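Local coordinates for phenol hydroxylase component phN (Pseudomonas stutzeri, PDB 3U52), which is the large diiron-bearing subunit of a phenol hydroxylase and probably catalyses the oxygen-dependent hydroxylation of phenol to catechol, at residues 59-64 / 135-140. Numbering follows the deposited sequence.
Sequences DAYWKY and AIDELR. With FE (Fe (III) ion), chain G.
Tyr61 bridges helix 58-81 and helix 125-155, whose backbones stand well apart here: its CA lies 10.4 Å from that of Asp137. CG is anti to the backbone N (chi1 -179°), which sends the ring straight across the gap. The phenol OH donates a hydrogen bond to Asp137 OD1 at 2.6 Å. The carboxylate oxygen sits at the ring edge, in plane, and is met nearly along its C-O axis. Ring and carboxylate planes are only 19° apart, so the two groups are almost coplanar. Beside this bond, Ile136 CG2 packs obliquely against the phenol end, 4.0 Å from Tyr61 CZ. Both helices belong to the helical diiron hydroxylase fold of the methane, phenol and alkene hydroxylases. Asp137 belongs to the second shell of its metal centre. Its other oxygen, OD2, accepts a hydrogen bond from His236, an iron ligand, and forms a salt bridge with Arg235. The next residue, Glu138, turns the other way and binds one iron through OE2 at 2.2 Å, together with Glu108 and His141. A phenylalanine in place of Tyr61 would probably leave Asp137 OD1 without its tyrosine donor, and the carboxylate held from the OD2 side. Tyr61 OH and Trp62 NE1 each also hydrogen-bond to an aromatic side chain of another protein chain. Lys63 and Tyr64 turn to each other instead, Lys63 CD lying over one face of the Tyr64 ring, offset toward the rim, and Lys63 NZ making a weak bond to Tyr64 OH.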
loop_
_atom_site.group_PDB
_atom_site.type_symbol
_atom_site.label_atom_id
_atom_site.label_comp_id
_atom_site.label_asym_id
_atom_site.label_seq_id
_atom_site.Cartn_x
_atom_site.Cartn_y
_atom_site.Cartn_z
ATOM N N ASP A 59 12.042 -4.912 19.069
ATOM C CA ASP A 59 10.579 -4.680 19.020
ATOM C C ASP A 59 10.276 -3.521 18.067
ATOM O O ASP A 59 9.448 -3.655 17.181
ATOM C CB ASP A 59 9.994 -4.403 20.442
ATOM C CG ASP A 59 10.675 -3.224 21.163
ATOM O OD1 ASP A 59 11.905 -3.244 21.354
ATOM O OD2 ASP A 59 9.995 -2.238 21.550
ATOM N N ALA A 60 10.992 -2.410 18.245
ATOM C CA ALA A 60 10.838 -1.199 17.440
ATOM C C ALA A 60 11.291 -1.386 15.988
ATOM O O ALA A 60 10.663 -0.834 15.076
ATOM C CB ALA A 60 11.653 -0.106 18.070
ATOM N N TYR A 61 12.367 -2.169 15.773
ATOM C CA TYR A 61 12.814 -2.544 14.405
ATOM C C TYR A 61 11.677 -3.287 13.650
ATOM O O TYR A 61 11.265 -2.878 12.548
ATOM C CB TYR A 61 14.108 -3.388 14.451
ATOM C CG TYR A 61 14.608 -3.758 13.062
ATOM C CD1 TYR A 61 14.186 -4.950 12.435
ATOM C CD2 TYR A 61 15.451 -2.897 12.371
ATOM C CE1 TYR A 61 14.591 -5.279 11.130
ATOM C CE2 TYR A 61 15.883 -3.219 11.040
ATOM C CZ TYR A 61 15.444 -4.403 10.447
ATOM O OH TYR A 61 15.840 -4.723 9.156
ATOM N N TRP A 62 11.144 -4.363 14.237
ATOM C CA TRP A 62 10.086 -5.126 13.622
ATOM C C TRP A 62 8.878 -4.273 13.327
ATOM O O TRP A 62 8.332 -4.358 12.224
ATOM C CB TRP A 62 9.622 -6.268 14.534
ATOM C CG TRP A 62 10.688 -7.389 14.725
ATOM C CD1 TRP A 62 11.523 -7.932 13.787
ATOM C CD2 TRP A 62 10.929 -8.080 15.923
ATOM N NE1 TRP A 62 12.270 -8.970 14.348
ATOM C CE2 TRP A 62 11.909 -9.079 15.660
ATOM C CE3 TRP A 62 10.341 -8.022 17.204
ATOM C CZ2 TRP A 62 12.388 -9.942 16.663
ATOM C CZ3 TRP A 62 10.824 -8.894 18.202
ATOM C CH2 TRP A 62 11.830 -9.825 17.918
ATOM N N LYS A 63 8.469 -3.453 14.304
ATOM C CA LYS A 63 7.266 -2.652 14.166
ATOM C C LYS A 63 7.399 -1.670 13.002
ATOM O O LYS A 63 6.471 -1.514 12.194
ATOM C CB LYS A 63 7.015 -1.868 15.449
ATOM C CG LYS A 63 5.712 -1.064 15.458
ATOM C CD LYS A 63 5.670 -0.172 16.669
ATOM C CE LYS A 63 4.402 0.720 16.669
ATOM N NZ LYS A 63 4.451 1.667 17.814
ATOM N N TYR A 64 8.511 -0.963 12.957
ATOM C CA TYR A 64 8.653 0.059 11.934
ATOM C C TYR A 64 8.898 -0.506 10.535
ATOM O O TYR A 64 8.383 0.019 9.532
ATOM C CB TYR A 64 9.636 1.157 12.410
ATOM C CG TYR A 64 8.981 1.826 13.652
ATOM C CD1 TYR A 64 7.726 2.463 13.541
ATOM C CD2 TYR A 64 9.559 1.741 14.941
ATOM C CE1 TYR A 64 7.091 3.047 14.662
ATOM C CE2 TYR A 64 8.934 2.302 16.053
ATOM C CZ TYR A 64 7.698 2.956 15.913
ATOM O OH TYR A 64 7.065 3.530 17.028
ATOM N N ALA A 135 23.187 -6.168 8.146
ATOM C CA ALA A 135 23.021 -7.412 7.387
ATOM C C ALA A 135 21.559 -7.715 7.023
ATOM O O ALA A 135 21.240 -8.044 5.859
ATOM C CB ALA A 135 23.619 -8.595 8.181
ATOM N N ILE A 136 20.662 -7.636 7.996
ATOM C CA ILE A 136 19.273 -8.005 7.678
ATOM C C ILE A 136 18.603 -6.892 6.805
ATOM O O ILE A 136 17.733 -7.186 5.994
ATOM C CB ILE A 136 18.475 -8.399 8.941
ATOM C CG1 ILE A 136 17.169 -9.100 8.558
ATOM C CG2 ILE A 136 18.226 -7.149 9.752
ATOM C CD1 ILE A 136 16.352 -9.643 9.778
ATOM N N ASP A 137 19.013 -5.626 6.933
ATOM C CA ASP A 137 18.575 -4.609 5.945
ATOM C C ASP A 137 19.025 -4.913 4.520
ATOM O O ASP A 137 18.290 -4.652 3.552
ATOM C CB ASP A 137 19.091 -3.196 6.301
ATOM C CG ASP A 137 18.578 -2.652 7.615
ATOM O OD1 ASP A 137 17.547 -3.082 8.206
ATOM O OD2 ASP A 137 19.279 -1.734 8.108
ATOM N N GLU A 138 20.261 -5.392 4.336
ATOM C CA GLU A 138 20.740 -5.734 2.978
ATOM C C GLU A 138 19.985 -6.936 2.412
ATOM O O GLU A 138 19.725 -6.986 1.210
ATOM C CB GLU A 138 22.233 -6.032 2.964
ATOM C CG GLU A 138 23.026 -4.913 3.621
ATOM C CD GLU A 138 23.026 -3.631 2.769
ATOM O OE1 GLU A 138 23.654 -2.654 3.182
ATOM O OE2 GLU A 138 22.391 -3.598 1.683
ATOM N N LEU A 139 19.662 -7.906 3.261
ATOM C CA LEU A 139 18.782 -8.972 2.849
ATOM C C LEU A 139 17.454 -8.381 2.350
ATOM O O LEU A 139 16.892 -8.785 1.336
ATOM C CB LEU A 139 18.481 -9.883 4.046
ATOM C CG LEU A 139 17.638 -11.116 3.638
ATOM C CD1 LEU A 139 18.255 -11.937 2.426
ATOM C CD2 LEU A 139 17.355 -12.038 4.882
ATOM N N ARG A 140 16.915 -7.455 3.105
ATOM C CA ARG A 140 15.677 -6.826 2.678
ATOM C C ARG A 140 15.846 -6.192 1.317
ATOM O O ARG A 140 14.989 -6.330 0.462
ATOM C CB ARG A 140 15.272 -5.747 3.664
ATOM C CG ARG A 140 14.004 -5.020 3.175
ATOM C CD ARG A 140 13.490 -4.089 4.171
ATOM N NE ARG A 140 13.785 -2.773 3.758
ATOM C CZ ARG A 140 12.870 -1.898 3.390
ATOM N NH1 ARG A 140 11.577 -2.210 3.405
ATOM N NH2 ARG A 140 13.263 -0.703 3.008
HETATM FE FE FE G . 21.573 -1.929 0.570
#